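Local coordinates for protein cytochrome P450 RhF (Acinetobacter radioresistens, PDB 6RO8) that is the heme domain of a class VII cytochrome P450 and, as in its family, probably inserts oxygen into organic substrates at a thiolate-ligated heme iron, at residues P183-H197 with V213-R226. Numbering follows the deposited sequence.
Sequences PEDDMQELRKFAVAH and VAEGVGQFWEYSGR
Phe193 is the knob of this contact: its ring drops into the hole formed by Gly216, Gln219, Phe220 and Tyr223 on the partner helix. Phe220 CA sits over the centre of one ring face, 3.7 Å from the centroid. Phe220 returns the contact, taking Phe193 CB over the middle of its own ring at 3.8 Å. The two ring planes lie only 14° apart but are slid so far that they barely overlap; two CH-pi contacts, rather than a full stack, join them. Tyr223 completes the aromatic cluster obliquely, with CB 3.5 Å from Phe193 CE2, while His197 CB meets the Phe220 ring edge in its plane. Phe220 CG lies anti to the backbone N (chi1 -162°), which carries the ring under Phe193 CB; the Phe220 side chain also touches Met265 and Val269 of helix 257-270.

Nearer the start of helix 207-233, Ala196 sets its methyl against the backbone of Gly216, CB to C 4.0 Å. Val213 CG1 and Val217 CG2 both reach Ala196 O. The small residues here are consistent with the 8.3 Å closest approach of the axes of 187-197 and 213-226, which run at 119° to each other.

The polar contacts are made to the loop before helix 187-202, by residues of the other helix. Tyr223 OH faces both oxygens of the Asp185 carboxylate, 2.9 Å from OD1 and 3.1 Å from OD2, in weak hydrogen-bonding geometry. Arg226 adds a long salt bridge, NH2 to Asp185 OD2 at 3.9 Å.

These are the F and G helices of the P450 fold, which lie over the distal side of the heme. Their pairing is chiefly apolar, with a loose charged and hydroxyl contact at its margin.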
loop_
_atom_site.group_PDB
_atom_site.type_symbol
_atom_site.label_atom_id
_atom_site.label_comp_id
_atom_site.label_asym_id
_atom_site.label_seq_id
_atom_site.Cartn_x
_atom_site.Cartn_y
_atom_site.Cartn_z
ATOM N N PRO A 183 15.235 -2.991 15.423
ATOM C CA PRO A 183 14.817 -2.927 16.833
ATOM C C PRO A 183 13.725 -1.889 17.046
ATOM O O PRO A 183 13.855 -0.734 16.634
ATOM C CB PRO A 183 16.102 -2.533 17.574
ATOM C CG PRO A 183 17.201 -2.609 16.569
ATOM C CD PRO A 183 16.579 -2.431 15.222
ATOM N N GLU A 184 12.645 -2.313 17.693
ATOM C CA GLU A 184 11.587 -1.390 18.069
ATOM C C GLU A 184 12.165 -0.251 18.888
ATOM O O GLU A 184 13.034 -0.456 19.732
ATOM C CB GLU A 184 10.515 -2.122 18.877
ATOM C CG GLU A 184 10.282 -3.569 18.448
ATOM C CD GLU A 184 9.377 -4.329 19.400
ATOM O OE1 GLU A 184 9.538 -4.183 20.638
ATOM O OE2 GLU A 184 8.500 -5.070 18.903
ATOM N N ASP A 185 11.704 0.961 18.617
ATOM C CA ASP A 185 11.792 2.003 19.630
ATOM C C ASP A 185 10.555 2.876 19.515
ATOM O O ASP A 185 9.448 2.344 19.394
ATOM C CB ASP A 185 13.082 2.823 19.524
ATOM C CG ASP A 185 13.380 3.291 18.127
ATOM O OD1 ASP A 185 12.710 2.827 17.185
ATOM O OD2 ASP A 185 14.300 4.122 17.984
ATOM N N ASP A 186 10.714 4.201 19.558
ATOM C CA ASP A 186 9.554 5.086 19.577
ATOM C C ASP A 186 8.642 4.790 18.393
ATOM O O ASP A 186 9.012 5.009 17.237
ATOM C CB ASP A 186 9.984 6.550 19.592
ATOM C CG ASP A 186 8.903 7.467 20.154
ATOM O OD1 ASP A 186 7.740 7.021 20.275
ATOM O OD2 ASP A 186 9.218 8.641 20.465
ATOM N N MET A 187 7.458 4.255 18.678
ATOM C CA MET A 187 6.562 3.840 17.615
ATOM C C MET A 187 5.711 4.988 17.117
ATOM O O MET A 187 5.336 5.007 15.939
ATOM C CB MET A 187 5.678 2.705 18.104
ATOM C CG MET A 187 6.488 1.584 18.672
ATOM S SD MET A 187 6.534 0.194 17.549
ATOM C CE MET A 187 4.820 -0.314 17.675
ATOM N N GLN A 188 5.383 5.940 17.990
ATOM C CA GLN A 188 4.750 7.152 17.496
ATOM C C GLN A 188 5.711 7.932 16.608
ATOM O O GLN A 188 5.284 8.562 15.632
ATOM C CB GLN A 188 4.240 8.002 18.662
ATOM C CG GLN A 188 2.876 7.550 19.224
ATOM C CD GLN A 188 1.733 7.586 18.192
ATOM O OE1 GLN A 188 1.805 8.299 17.182
ATOM N NE2 GLN A 188 0.673 6.815 18.450
ATOM N N GLU A 189 7.013 7.866 16.902
ATOM C CA GLU A 189 8.001 8.506 16.039
ATOM C C GLU A 189 8.142 7.755 14.721
ATOM O O GLU A 189 8.200 8.366 13.646
ATOM C CB GLU A 189 9.343 8.591 16.756
ATOM C CG GLU A 189 10.216 9.749 16.304
ATOM C CD GLU A 189 9.634 11.117 16.655
ATOM O OE1 GLU A 189 8.693 11.188 17.482
ATOM O OE2 GLU A 189 10.126 12.125 16.099
ATOM N N LEU A 190 8.213 6.425 14.785
ATOM C CA LEU A 190 8.197 5.634 13.563
ATOM C C LEU A 190 6.951 5.926 12.754
ATOM O O LEU A 190 6.997 5.988 11.518
ATOM C CB LEU A 190 8.264 4.151 13.893
ATOM C CG LEU A 190 9.692 3.654 14.052
ATOM C CD1 LEU A 190 9.721 2.426 14.937
ATOM C CD2 LEU A 190 10.245 3.357 12.691
ATOM N N ARG A 191 5.825 6.122 13.444
ATOM C CA ARG A 191 4.581 6.390 12.747
ATOM C C ARG A 191 4.653 7.702 11.970
ATOM O O ARG A 191 4.316 7.743 10.780
ATOM C CB ARG A 191 3.424 6.400 13.731
ATOM C CG ARG A 191 2.098 6.211 13.047
ATOM C CD ARG A 191 0.993 6.765 13.900
ATOM N NE ARG A 191 -0.322 6.432 13.363
ATOM C CZ ARG A 191 -1.435 6.398 14.090
ATOM N NH1 ARG A 191 -1.386 6.665 15.393
ATOM N NH2 ARG A 191 -2.593 6.094 13.517
ATOM N N LYS A 192 5.099 8.786 12.606
ATOM C CA LYS A 192 5.065 10.035 11.856
ATOM C C LYS A 192 6.117 10.045 10.753
ATOM O O LYS A 192 5.907 10.675 9.710
ATOM C CB LYS A 192 5.180 11.247 12.790
ATOM C CG LYS A 192 6.337 11.268 13.722
ATOM C CD LYS A 192 6.260 12.496 14.637
ATOM C CE LYS A 192 4.988 12.484 15.490
ATOM N NZ LYS A 192 5.257 12.993 16.877
ATOM N N PHE A 193 7.222 9.322 10.940
ATOM C CA PHE A 193 8.131 9.046 9.831
ATOM C C PHE A 193 7.378 8.506 8.615
ATOM O O PHE A 193 7.618 8.942 7.479
ATOM C CB PHE A 193 9.199 8.042 10.266
ATOM C CG PHE A 193 10.432 8.670 10.848
ATOM C CD1 PHE A 193 10.632 10.037 10.780
ATOM C CD2 PHE A 193 11.395 7.890 11.469
ATOM C CE1 PHE A 193 11.774 10.613 11.315
ATOM C CE2 PHE A 193 12.539 8.465 12.004
ATOM C CZ PHE A 193 12.725 9.827 11.927
ATOM N N ALA A 194 6.458 7.563 8.836
ATOM C CA ALA A 194 5.720 6.975 7.724
ATOM C C ALA A 194 4.764 7.979 7.099
ATOM O O ALA A 194 4.599 8.010 5.871
ATOM C CB ALA A 194 4.952 5.746 8.195
ATOM N N VAL A 195 4.107 8.797 7.926
ATOM C CA VAL A 195 3.246 9.842 7.384
ATOM C C VAL A 195 4.056 10.782 6.506
ATOM O O VAL A 195 3.661 11.099 5.375
ATOM C CB VAL A 195 2.536 10.604 8.513
ATOM C CG1 VAL A 195 1.701 11.734 7.920
ATOM C CG2 VAL A 195 1.662 9.650 9.317
ATOM N N ALA A 196 5.215 11.223 7.005
ATOM C CA ALA A 196 6.013 12.178 6.242
ATOM C C ALA A 196 6.432 11.580 4.913
ATOM O O ALA A 196 6.385 12.256 3.880
ATOM C CB ALA A 196 7.240 12.631 7.033
ATOM N N HIS A 197 6.794 10.297 4.909
ATOM C CA HIS A 197 7.199 9.676 3.655
ATOM C C HIS A 197 6.032 9.555 2.671
ATOM O O HIS A 197 6.216 9.754 1.462
ATOM C CB HIS A 197 7.822 8.319 3.926
ATOM C CG HIS A 197 8.067 7.531 2.687
ATOM N ND1 HIS A 197 7.493 6.297 2.465
ATOM C CD2 HIS A 197 8.795 7.817 1.582
ATOM C CE1 HIS A 197 7.874 5.850 1.281
ATOM N NE2 HIS A 197 8.665 6.752 0.727
ATOM N N VAL A 213 7.361 18.399 6.406
ATOM C CA VAL A 213 7.436 17.091 5.759
ATOM C C VAL A 213 8.854 16.819 5.279
ATOM O O VAL A 213 9.372 15.702 5.432
ATOM C CB VAL A 213 6.418 16.996 4.605
ATOM C CG1 VAL A 213 6.440 15.613 4.022
ATOM C CG2 VAL A 213 5.016 17.319 5.104
ATOM N N ALA A 214 9.506 17.837 4.698
ATOM C CA ALA A 214 10.886 17.677 4.254
ATOM C C ALA A 214 11.800 17.344 5.426
ATOM O O ALA A 214 12.599 16.400 5.356
ATOM C CB ALA A 214 11.359 18.937 3.531
ATOM N N GLU A 215 11.703 18.119 6.512
ATOM C CA GLU A 215 12.393 17.766 7.749
ATOM C C GLU A 215 12.109 16.317 8.145
ATOM O O GLU A 215 13.034 15.528 8.369
ATOM C CB GLU A 215 11.979 18.724 8.864
ATOM C CG GLU A 215 12.887 19.936 8.989
ATOM C CD GLU A 215 14.295 19.559 9.415
ATOM O OE1 GLU A 215 14.484 18.428 9.915
ATOM O OE2 GLU A 215 15.216 20.388 9.246
ATOM N N GLY A 216 10.825 15.944 8.206
ATOM C CA GLY A 216 10.475 14.584 8.586
ATOM C C GLY A 216 11.091 13.545 7.673
ATOM O O GLY A 216 11.678 12.561 8.131
ATOM N N VAL A 217 10.965 13.750 6.364
ATOM C CA VAL A 217 11.571 12.841 5.395
ATOM C C VAL A 217 13.086 12.800 5.579
ATOM O O VAL A 217 13.699 11.723 5.582
ATOM C CB VAL A 217 11.168 13.267 3.968
ATOM C CG1 VAL A 217 12.049 12.605 2.920
ATOM C CG2 VAL A 217 9.702 12.945 3.724
ATOM N N GLY A 218 13.714 13.967 5.749
ATOM C CA GLY A 218 15.155 13.997 5.928
ATOM C C GLY A 218 15.596 13.224 7.156
ATOM O O GLY A 218 16.504 12.388 7.092
ATOM N N GLN A 219 14.954 13.489 8.295
ATOM C CA GLN A 219 15.285 12.761 9.512
ATOM C C GLN A 219 15.073 11.267 9.333
ATOM O O GLN A 219 15.919 10.460 9.732
ATOM C CB GLN A 219 14.452 13.288 10.670
ATOM C CG GLN A 219 14.662 14.761 10.936
ATOM C CD GLN A 219 13.761 15.257 12.035
ATOM O OE1 GLN A 219 13.074 14.466 12.683
ATOM N NE2 GLN A 219 13.740 16.566 12.244
ATOM N N PHE A 220 13.947 10.885 8.732
ATOM C CA PHE A 220 13.697 9.492 8.368
ATOM C C PHE A 220 14.899 8.880 7.651
ATOM O O PHE A 220 15.354 7.788 7.999
ATOM C CB PHE A 220 12.440 9.424 7.491
ATOM C CG PHE A 220 11.819 8.059 7.399
ATOM C CD1 PHE A 220 12.314 6.995 8.144
ATOM C CD2 PHE A 220 10.738 7.841 6.549
ATOM C CE1 PHE A 220 11.735 5.748 8.046
ATOM C CE2 PHE A 220 10.160 6.611 6.455
ATOM C CZ PHE A 220 10.660 5.559 7.204
ATOM N N TRP A 221 15.422 9.570 6.641
ATOM C CA TRP A 221 16.619 9.098 5.955
ATOM C C TRP A 221 17.781 8.946 6.928
ATOM O O TRP A 221 18.464 7.916 6.944
ATOM C CB TRP A 221 16.994 10.065 4.828
ATOM C CG TRP A 221 18.170 9.611 4.024
ATOM C CD1 TRP A 221 19.457 10.058 4.119
ATOM C CD2 TRP A 221 18.170 8.611 3.001
ATOM N NE1 TRP A 221 20.256 9.397 3.218
ATOM C CE2 TRP A 221 19.491 8.503 2.518
ATOM C CE3 TRP A 221 17.182 7.798 2.445
ATOM C CZ2 TRP A 221 19.849 7.614 1.512
ATOM C CZ3 TRP A 221 17.538 6.912 1.446
ATOM C CH2 TRP A 221 18.862 6.828 0.989
ATOM N N GLU A 222 18.024 9.972 7.743
ATOM C CA GLU A 222 19.113 9.908 8.704
ATOM C C GLU A 222 18.915 8.771 9.689
ATOM O O GLU A 222 19.864 8.040 9.996
ATOM C CB GLU A 222 19.226 11.229 9.444
ATOM C CG GLU A 222 20.472 11.356 10.258
ATOM C CD GLU A 222 20.667 12.771 10.728
ATOM O OE1 GLU A 222 19.695 13.338 11.270
ATOM O OE2 GLU A 222 21.779 13.321 10.552
ATOM N N TYR A 223 17.690 8.605 10.191
ATOM C CA TYR A 223 17.400 7.515 11.119
ATOM C C TYR A 223 17.763 6.155 10.515
ATOM O O TYR A 223 18.496 5.367 11.126
ATOM C CB TYR A 223 15.921 7.546 11.527
ATOM C CG TYR A 223 15.528 6.403 12.445
ATOM C CD1 TYR A 223 15.817 6.443 13.811
ATOM C CD2 TYR A 223 14.872 5.280 11.946
ATOM C CE1 TYR A 223 15.463 5.403 14.651
ATOM C CE2 TYR A 223 14.513 4.223 12.784
ATOM C CZ TYR A 223 14.815 4.295 14.133
ATOM O OH TYR A 223 14.469 3.267 14.976
ATOM N N SER A 224 17.248 5.866 9.310
ATOM C CA SER A 224 17.499 4.622 8.588
ATOM C C SER A 224 18.993 4.421 8.402
ATOM O O SER A 224 19.484 3.284 8.458
ATOM C CB SER A 224 16.741 4.626 7.249
ATOM O OG SER A 224 16.679 5.939 6.716
ATOM N N GLY A 225 19.733 5.515 8.221
ATOM C CA GLY A 225 21.177 5.399 8.168
ATOM C C GLY A 225 21.772 4.832 9.441
ATOM O O GLY A 225 22.511 3.850 9.396
ATOM N N ARG A 226 21.481 5.467 10.584
ATOM C CA ARG A 226 21.993 5.002 11.869
ATOM C C ARG A 226 21.602 3.539 12.124
ATOM O O ARG A 226 22.415 2.736 12.606
ATOM C CB ARG A 226 21.482 5.934 12.993
ATOM C CG ARG A 226 22.025 5.629 14.417
ATOM C CD ARG A 226 21.129 6.178 15.560
ATOM N NE ARG A 226 19.834 5.498 15.678
ATOM C CZ ARG A 226 19.183 5.295 16.820
ATOM N NH1 ARG A 226 19.736 5.670 17.982
ATOM N NH2 ARG A 226 18.010 4.655 16.816
#